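Local coordinates for 4-alpha-glucanotransferase (Aquifex aeolicus, PDB 1TZ7), which belongs to the amylomaltase family of enzymes and is built around a barrel of eight parallel beta strands alternating with helices, at residues I377-Y382 with S386-H391; Y400-D405 with M457-N462; W412-G417 with L463-R468. All blocks are in the same frame, centred on the assembly; numbering follows the deposited sequence.

Overall arrangement
All three contacts gather on one flank of the parallel beta/alpha barrel, among the loops and helices that follow its last three strands in chain order. Contact 1 is a buried turn in the loop between strands 373-376 and 397-400, held mostly by apolar and aromatic packing. Contact 2 is also buried, but wholly polar: one carboxylate grips two hydroxyls just beyond strand 397-400. Contact 3 reaches the surface, where water joins its segments. Contacts 2 and 3 tie the same two regions, with centres about 11 Å apart: their segments alternate along the chain, and D459 binds the first residue of helix 409-414 while contact 3 involves its last.

Contact 1 of 3, residues I377-Y382 with S386-H391; sequences IEFAFY and SEHLPH
F379 and H388 both set CG anti to their own carbonyl carbon (chi1 -67° and -59°), which sends the two side chains the same way, one beside the other. They meet as an offset edge-to-face pair, centroids 5.5 Å apart and planes at 75°: the phenyl edge is directed toward the imidazole face. F379 CB adds a CH-pi contact, sitting over that face 4.0 Å from the centroid of the H388 ring. H388 ND1 accepts from the backbone N of V376, a bond that helps fix the ring's rotation. Beside this pair, A380 is small enough to let the two segments come close, its CB resting 3.4 Å from H388 O; that carbonyl is taken up by the hydroxyl of Y399. L389 CD2 packs 3.9 Å from A380 CB and 3.8 Å from F381 CE2, while I377 and P390 cross at about a right angle on the flank facing helix 437-447. S386 starts a type I turn ending at L389. Its OG accepts from H388 N at 3.0 Å, an ST turn, so a serine braces the bend that presents the imidazole. With ND1 used as an acceptor, H388 is probably neutral and protonated on NE2, which suits a ring lying against phenylalanine; the turn is held by apolar and aromatic packing, while hydrogen bonds with S386, V376 and Y399 engage polar atoms of H388.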
# COMPACT_ATOMS: atom_id res chain seq x y z
N ILE A 377 2.32 -11.45 15.36
CA ILE A 377 2.20 -12.08 16.68
C ILE A 377 0.73 -12.32 17.06
O ILE A 377 0.44 -13.16 17.91
CB ILE A 377 2.91 -11.24 17.76
CG1 ILE A 377 3.16 -12.09 19.00
CG2 ILE A 377 2.09 -10.00 18.10
CD1 ILE A 377 4.26 -11.59 19.86
N GLU A 378 -0.18 -11.59 16.42
CA GLU A 378 -1.62 -11.81 16.61
C GLU A 378 -2.06 -13.23 16.17
O GLU A 378 -3.07 -13.74 16.64
CB GLU A 378 -2.41 -10.76 15.84
CG GLU A 378 -3.86 -10.64 16.28
CD GLU A 378 -4.56 -9.46 15.65
OE1 GLU A 378 -5.50 -9.69 14.87
OE2 GLU A 378 -4.17 -8.31 15.95
N PHE A 379 -1.29 -13.84 15.26
CA PHE A 379 -1.58 -15.20 14.76
C PHE A 379 -0.88 -16.29 15.60
O PHE A 379 -0.93 -17.46 15.25
CB PHE A 379 -1.12 -15.34 13.30
CG PHE A 379 -1.91 -14.49 12.31
CD1 PHE A 379 -1.38 -14.20 11.06
CD2 PHE A 379 -3.17 -13.99 12.63
CE1 PHE A 379 -2.08 -13.43 10.15
CE2 PHE A 379 -3.88 -13.21 11.72
CZ PHE A 379 -3.33 -12.94 10.47
N ALA A 380 -0.23 -15.90 16.70
CA ALA A 380 0.76 -16.78 17.35
C ALA A 380 0.13 -17.76 18.36
O ALA A 380 0.77 -18.73 18.77
CB ALA A 380 1.84 -15.95 18.03
N PHE A 381 -1.10 -17.50 18.77
CA PHE A 381 -1.67 -18.16 19.95
C PHE A 381 -2.93 -18.99 19.63
O PHE A 381 -3.71 -19.31 20.53
CB PHE A 381 -1.95 -17.13 21.03
CG PHE A 381 -0.77 -16.29 21.37
CD1 PHE A 381 -0.65 -15.00 20.86
CD2 PHE A 381 0.25 -16.80 22.16
CE1 PHE A 381 0.46 -14.23 21.16
CE2 PHE A 381 1.36 -16.03 22.46
CZ PHE A 381 1.47 -14.75 21.96
N TYR A 382 -3.10 -19.35 18.36
CA TYR A 382 -4.14 -20.31 17.95
C TYR A 382 -3.58 -21.74 17.95
O TYR A 382 -4.34 -22.70 17.92
CB TYR A 382 -4.67 -19.97 16.56
CG TYR A 382 -5.25 -18.58 16.45
CD1 TYR A 382 -4.88 -17.73 15.42
CD2 TYR A 382 -6.18 -18.11 17.38
CE1 TYR A 382 -5.41 -16.46 15.32
CE2 TYR A 382 -6.71 -16.84 17.29
CZ TYR A 382 -6.32 -16.02 16.25
OH TYR A 382 -6.84 -14.76 16.15
N SER A 386 2.96 -22.47 16.60
CA SER A 386 2.79 -21.49 15.52
C SER A 386 4.13 -20.88 15.11
O SER A 386 4.97 -20.57 15.96
CB SER A 386 1.83 -20.38 15.96
OG SER A 386 1.85 -19.30 15.03
N GLU A 387 4.32 -20.71 13.81
CA GLU A 387 5.53 -20.10 13.28
C GLU A 387 5.57 -18.58 13.58
O GLU A 387 6.58 -17.93 13.33
CB GLU A 387 5.65 -20.36 11.76
CG GLU A 387 4.65 -19.58 10.91
CD GLU A 387 4.61 -20.07 9.46
OE1 GLU A 387 4.08 -21.17 9.22
OE2 GLU A 387 5.11 -19.36 8.57
N HIS A 388 4.47 -18.05 14.12
CA HIS A 388 4.40 -16.64 14.45
C HIS A 388 4.73 -16.38 15.93
O HIS A 388 4.73 -15.23 16.38
CB HIS A 388 3.01 -16.09 14.13
CG HIS A 388 2.62 -16.23 12.69
ND1 HIS A 388 2.47 -15.15 11.86
CD2 HIS A 388 2.36 -17.33 11.94
CE1 HIS A 388 2.12 -15.57 10.65
NE2 HIS A 388 2.04 -16.89 10.68
N LEU A 389 5.01 -17.43 16.69
CA LEU A 389 5.57 -17.27 18.03
C LEU A 389 7.01 -16.72 17.93
O LEU A 389 7.77 -17.11 17.05
CB LEU A 389 5.56 -18.61 18.78
CG LEU A 389 4.18 -19.08 19.27
CD1 LEU A 389 4.20 -20.57 19.60
CD2 LEU A 389 3.74 -18.28 20.48
N PRO A 390 7.36 -15.80 18.82
CA PRO A 390 8.67 -15.14 18.79
C PRO A 390 9.84 -16.11 18.60
O PRO A 390 10.73 -15.84 17.79
CB PRO A 390 8.76 -14.48 20.16
CG PRO A 390 7.34 -14.20 20.52
CD PRO A 390 6.51 -15.29 19.92
N HIS A 391 9.84 -17.22 19.32
CA HIS A 391 10.96 -18.15 19.28
C HIS A 391 11.06 -18.95 17.97
O HIS A 391 12.05 -19.66 17.75
CB HIS A 391 10.96 -19.08 20.50
CG HIS A 391 10.00 -20.23 20.41
ND1 HIS A 391 8.93 -20.37 21.27
CD2 HIS A 391 9.99 -21.34 19.63
CE1 HIS A 391 8.28 -21.49 20.99
NE2 HIS A 391 8.91 -22.09 20.00

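Contact 2 of 3, residues Y400-D405 with M457-N462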
# COMPACT_ATOMS: atom_id res chain seq x y z
N TYR A 400 5.36 -8.29 12.69
CA TYR A 400 4.35 -7.28 13.01
C TYR A 400 3.65 -7.63 14.32
O TYR A 400 3.48 -8.79 14.64
CB TYR A 400 3.31 -7.19 11.89
CG TYR A 400 3.88 -6.74 10.56
CD1 TYR A 400 4.47 -7.65 9.69
CD2 TYR A 400 3.83 -5.41 10.18
CE1 TYR A 400 5.00 -7.24 8.47
CE2 TYR A 400 4.35 -4.99 8.96
CZ TYR A 400 4.93 -5.91 8.12
OH TYR A 400 5.46 -5.48 6.91
N THR A 401 3.23 -6.60 15.06
CA THR A 401 2.25 -6.81 16.12
C THR A 401 0.91 -7.14 15.49
O THR A 401 0.29 -8.15 15.80
CB THR A 401 2.11 -5.53 17.02
OG1 THR A 401 1.84 -4.38 16.21
CG2 THR A 401 3.42 -5.20 17.71
N SER A 402 0.48 -6.28 14.58
CA SER A 402 -0.69 -6.54 13.76
C SER A 402 -0.58 -5.74 12.46
O SER A 402 0.36 -4.96 12.27
CB SER A 402 -1.97 -6.18 14.52
OG SER A 402 -1.98 -4.82 14.89
N THR A 403 -1.53 -5.95 11.55
CA THR A 403 -1.52 -5.25 10.27
C THR A 403 -2.83 -4.55 10.02
O THR A 403 -3.77 -4.66 10.80
CB THR A 403 -1.24 -6.23 9.10
OG1 THR A 403 -2.37 -7.09 8.90
CG2 THR A 403 -0.08 -7.18 9.43
N HIS A 404 -2.88 -3.83 8.92
CA HIS A 404 -4.04 -3.05 8.56
C HIS A 404 -5.26 -3.91 8.17
O HIS A 404 -6.38 -3.42 8.12
CB HIS A 404 -3.68 -2.12 7.43
CG HIS A 404 -3.32 -2.82 6.16
ND1 HIS A 404 -2.33 -3.76 6.04
CD2 HIS A 404 -3.84 -2.69 4.95
CE1 HIS A 404 -2.27 -4.16 4.78
NE2 HIS A 404 -3.17 -3.53 4.11
N ASP A 405 -5.03 -5.19 7.89
CA ASP A 405 -6.14 -6.13 7.58
C ASP A 405 -6.71 -6.77 8.86
O ASP A 405 -7.64 -7.55 8.80
CB ASP A 405 -5.65 -7.23 6.64
CG ASP A 405 -5.41 -6.73 5.24
OD1 ASP A 405 -6.24 -5.95 4.74
OD2 ASP A 405 -4.41 -7.07 4.57
N MET A 457 0.48 1.44 14.38
CA MET A 457 0.35 2.65 15.20
C MET A 457 -0.75 2.48 16.24
O MET A 457 -0.61 2.91 17.37
CB MET A 457 0.06 3.87 14.32
CG MET A 457 0.05 5.19 15.08
SD MET A 457 1.68 5.61 15.75
CE MET A 457 1.43 7.31 16.18
N GLN A 458 -1.85 1.82 15.84
CA GLN A 458 -3.00 1.61 16.73
C GLN A 458 -2.61 0.82 17.99
O GLN A 458 -3.19 1.01 19.06
CB GLN A 458 -4.12 0.86 15.99
CG GLN A 458 -4.81 1.67 14.90
CD GLN A 458 -4.24 1.38 13.52
OE1 GLN A 458 -3.03 1.34 13.33
NE2 GLN A 458 -5.12 1.18 12.55
N ASP A 459 -1.63 -0.07 17.85
CA ASP A 459 -1.12 -0.85 18.98
C ASP A 459 -0.28 0.02 19.91
O ASP A 459 -0.37 -0.10 21.14
CB ASP A 459 -0.30 -2.04 18.49
CG ASP A 459 -1.12 -3.05 17.71
OD1 ASP A 459 -2.37 -3.06 17.88
OD2 ASP A 459 -0.62 -3.88 16.92
N LEU A 460 0.54 0.88 19.32
CA LEU A 460 1.32 1.85 20.09
C LEU A 460 0.39 2.72 20.94
O LEU A 460 0.72 3.09 22.07
CB LEU A 460 2.14 2.74 19.15
CG LEU A 460 3.55 3.14 19.60
CD1 LEU A 460 4.04 4.32 18.78
CD2 LEU A 460 3.60 3.47 21.08
N LEU A 461 -0.78 3.05 20.39
CA LEU A 461 -1.73 3.94 21.05
C LEU A 461 -2.74 3.16 21.90
O LEU A 461 -3.63 3.75 22.53
CB LEU A 461 -2.47 4.79 20.01
CG LEU A 461 -1.57 5.73 19.18
CD1 LEU A 461 -2.38 6.42 18.09
CD2 LEU A 461 -0.89 6.75 20.07
N ASN A 462 -2.60 1.84 21.91
CA ASN A 462 -3.46 0.97 22.74
C ASN A 462 -4.95 1.13 22.40
O ASN A 462 -5.80 1.30 23.29
CB ASN A 462 -3.21 1.26 24.24
CG ASN A 462 -3.41 0.03 25.12
OD1 ASN A 462 -3.51 -1.09 24.63
ND2 ASN A 462 -3.47 0.25 26.43
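The carboxylate of D459 is the flat group that joins the segments, and the hydroxyls of T401 and S402 both meet it at one oxygen. T401 OG1 donates to the anti lone pair of D459 OD2, the one directed away from the other oxygen, at 2.6 Å. S402 OG reaches the same D459 OD2 from the syn side, also at 2.6 Å but 24° out of the carboxylate plane. The other oxygen, OD1, receives the backbone N of I409, so both oxygens are engaged and the buried group is held against rotation. Both residues hold the hydroxyl oxygen between backbone N and carbonyl carbon (chi1 54° in T401, 59° in S402), and this brings two consecutive side chains to bear on a single atom. Threonine suits its place doubly: OG1 also accepts from the backbone N of Q456, while the side chain packs on I442 and V445. Short polar residues are apt: the backbones come no nearer than 7.4 Å, between T401 CA and D459 CA, a gap an aspartate and a hydroxyl side chain span together. Three donors around the carboxylate would probably stabilise a negative charge away from bulk water. D459 belongs to the short helix 457-460 directly after strand 452-456, and it reaches across to the loop that leaves the adjacent barrel strand 397-400, with helix 437-447 packed alongside and helix 409-414 beginning at the bonded I409.

Contact 3 of 3, residues W412-G417 with L463-R468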
# COMPACT_ATOMS: atom_id res chain seq x y z
N TRP A 412 -8.42 -7.33 19.19
CA TRP A 412 -8.25 -8.75 18.96
C TRP A 412 -8.33 -9.51 20.29
O TRP A 412 -8.98 -10.56 20.38
CB TRP A 412 -6.90 -9.00 18.28
CG TRP A 412 -6.36 -10.39 18.41
CD1 TRP A 412 -6.70 -11.48 17.65
CD2 TRP A 412 -5.37 -10.84 19.34
NE1 TRP A 412 -5.98 -12.58 18.06
CE2 TRP A 412 -5.16 -12.22 19.09
CE3 TRP A 412 -4.63 -10.23 20.37
CZ2 TRP A 412 -4.25 -12.98 19.84
CZ3 TRP A 412 -3.73 -10.99 21.10
CH2 TRP A 412 -3.55 -12.35 20.83
N PHE A 413 -7.69 -8.98 21.32
CA PHE A 413 -7.68 -9.62 22.62
C PHE A 413 -9.06 -9.63 23.24
O PHE A 413 -9.44 -10.58 23.92
CB PHE A 413 -6.70 -8.93 23.56
CG PHE A 413 -6.60 -9.58 24.90
CD1 PHE A 413 -5.80 -10.70 25.09
CD2 PHE A 413 -7.32 -9.09 25.99
CE1 PHE A 413 -5.71 -11.31 26.33
CE2 PHE A 413 -7.23 -9.70 27.23
CZ PHE A 413 -6.43 -10.81 27.40
N GLU A 414 -9.82 -8.56 23.00
CA GLU A 414 -11.17 -8.45 23.56
C GLU A 414 -12.03 -9.64 23.13
O GLU A 414 -12.80 -10.17 23.93
CB GLU A 414 -11.83 -7.14 23.12
CG GLU A 414 -13.25 -6.94 23.65
CD GLU A 414 -13.85 -5.61 23.24
OE1 GLU A 414 -14.75 -5.12 23.95
OE2 GLU A 414 -13.43 -5.06 22.20
N ASN A 415 -11.89 -10.05 21.87
CA ASN A 415 -12.73 -11.11 21.29
C ASN A 415 -12.01 -12.46 21.22
O ASN A 415 -12.50 -13.39 20.60
CB ASN A 415 -13.19 -10.70 19.89
CG ASN A 415 -14.07 -9.46 19.90
OD1 ASN A 415 -14.96 -9.34 20.72
ND2 ASN A 415 -13.80 -8.55 18.98
N LEU A 416 -10.84 -12.55 21.85
CA LEU A 416 -10.04 -13.76 21.79
C LEU A 416 -10.67 -14.87 22.65
O LEU A 416 -11.04 -14.63 23.80
CB LEU A 416 -8.61 -13.48 22.26
CG LEU A 416 -7.58 -14.58 22.00
CD1 LEU A 416 -7.43 -14.86 20.51
CD2 LEU A 416 -6.24 -14.20 22.61
N GLY A 417 -10.78 -16.07 22.09
CA GLY A 417 -11.41 -17.19 22.78
C GLY A 417 -10.59 -17.65 23.98
O GLY A 417 -9.39 -17.39 24.05
N LEU A 463 -5.27 1.05 21.11
CA LEU A 463 -6.64 1.26 20.63
C LEU A 463 -7.30 -0.07 20.28
O LEU A 463 -6.61 -1.05 19.99
CB LEU A 463 -6.64 2.16 19.39
CG LEU A 463 -6.09 3.58 19.61
CD1 LEU A 463 -6.01 4.31 18.28
CD2 LEU A 463 -6.95 4.36 20.61
N GLY A 464 -8.63 -0.10 20.31
CA GLY A 464 -9.38 -1.34 20.15
C GLY A 464 -9.92 -1.52 18.74
O GLY A 464 -9.37 -1.00 17.77
N ASN A 465 -11.02 -2.28 18.63
CA ASN A 465 -11.60 -2.65 17.34
C ASN A 465 -12.11 -1.44 16.54
O ASN A 465 -12.21 -1.50 15.32
CB ASN A 465 -12.76 -3.63 17.55
CG ASN A 465 -12.30 -5.00 18.01
OD1 ASN A 465 -12.70 -5.48 19.07
ND2 ASN A 465 -11.44 -5.62 17.21
N GLU A 466 -12.42 -0.35 17.25
CA GLU A 466 -12.91 0.87 16.61
C GLU A 466 -11.85 1.50 15.69
O GLU A 466 -12.19 2.24 14.77
CB GLU A 466 -13.38 1.89 17.68
CG GLU A 466 -12.27 2.76 18.28
CD GLU A 466 -11.48 2.05 19.38
OE1 GLU A 466 -10.60 2.71 19.99
OE2 GLU A 466 -11.73 0.86 19.63
N ALA A 467 -10.58 1.20 15.94
CA ALA A 467 -9.47 1.80 15.18
C ALA A 467 -8.94 0.84 14.09
O ALA A 467 -7.88 1.07 13.53
CB ALA A 467 -8.34 2.19 16.12
N ARG A 468 -9.70 -0.21 13.80
CA ARG A 468 -9.33 -1.14 12.74
C ARG A 468 -9.32 -0.44 11.38
O ARG A 468 -10.29 0.22 11.01
CB ARG A 468 -10.30 -2.32 12.71
CG ARG A 468 -9.89 -3.43 11.77
CD ARG A 468 -10.74 -4.70 11.90
NE ARG A 468 -10.31 -5.72 10.95
CZ ARG A 468 -10.71 -6.98 10.97
NH1 ARG A 468 -11.56 -7.40 11.90
NH2 ARG A 468 -10.26 -7.84 10.06
O HOH W 1 -12.25 -3.01 21.23
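E414 reaches toward N465 from the last turn of helix 409-414. From CB its chain runs straight out, CG anti to the backbone N (chi1 180°) and the remainder extended, which carries the carboxylate clear of the helix toward the loop 463-468; across the contact it is the far oxygen, OE2, that does the touching. At the tip, OE2 accepts from a water at 2.6 Å, and that water in turn accepts from N465 N at 3.0 Å. A long acid suits this exposed place, since its extended chain brings the carboxylate within one water of the N465 backbone. The amide of N465 comes in close to E414 and N415, its plane only 6° from the carboxylate and 11° from the N415 amide, so three flat polar groups lie almost parallel. W412, buried, points its CB away from 463-468: its NE1 is bonded to the hydroxyl of Y382. On the other segment G464, without a side chain, lets the E466 carboxylate fold back, OE1 receiving a weak bond from G464 N. This is a water-bridged meeting of a helix C-terminus with a loop, joining the connections that follow neighbouring strands 397-400 and 452-456 of the beta/alpha barrel.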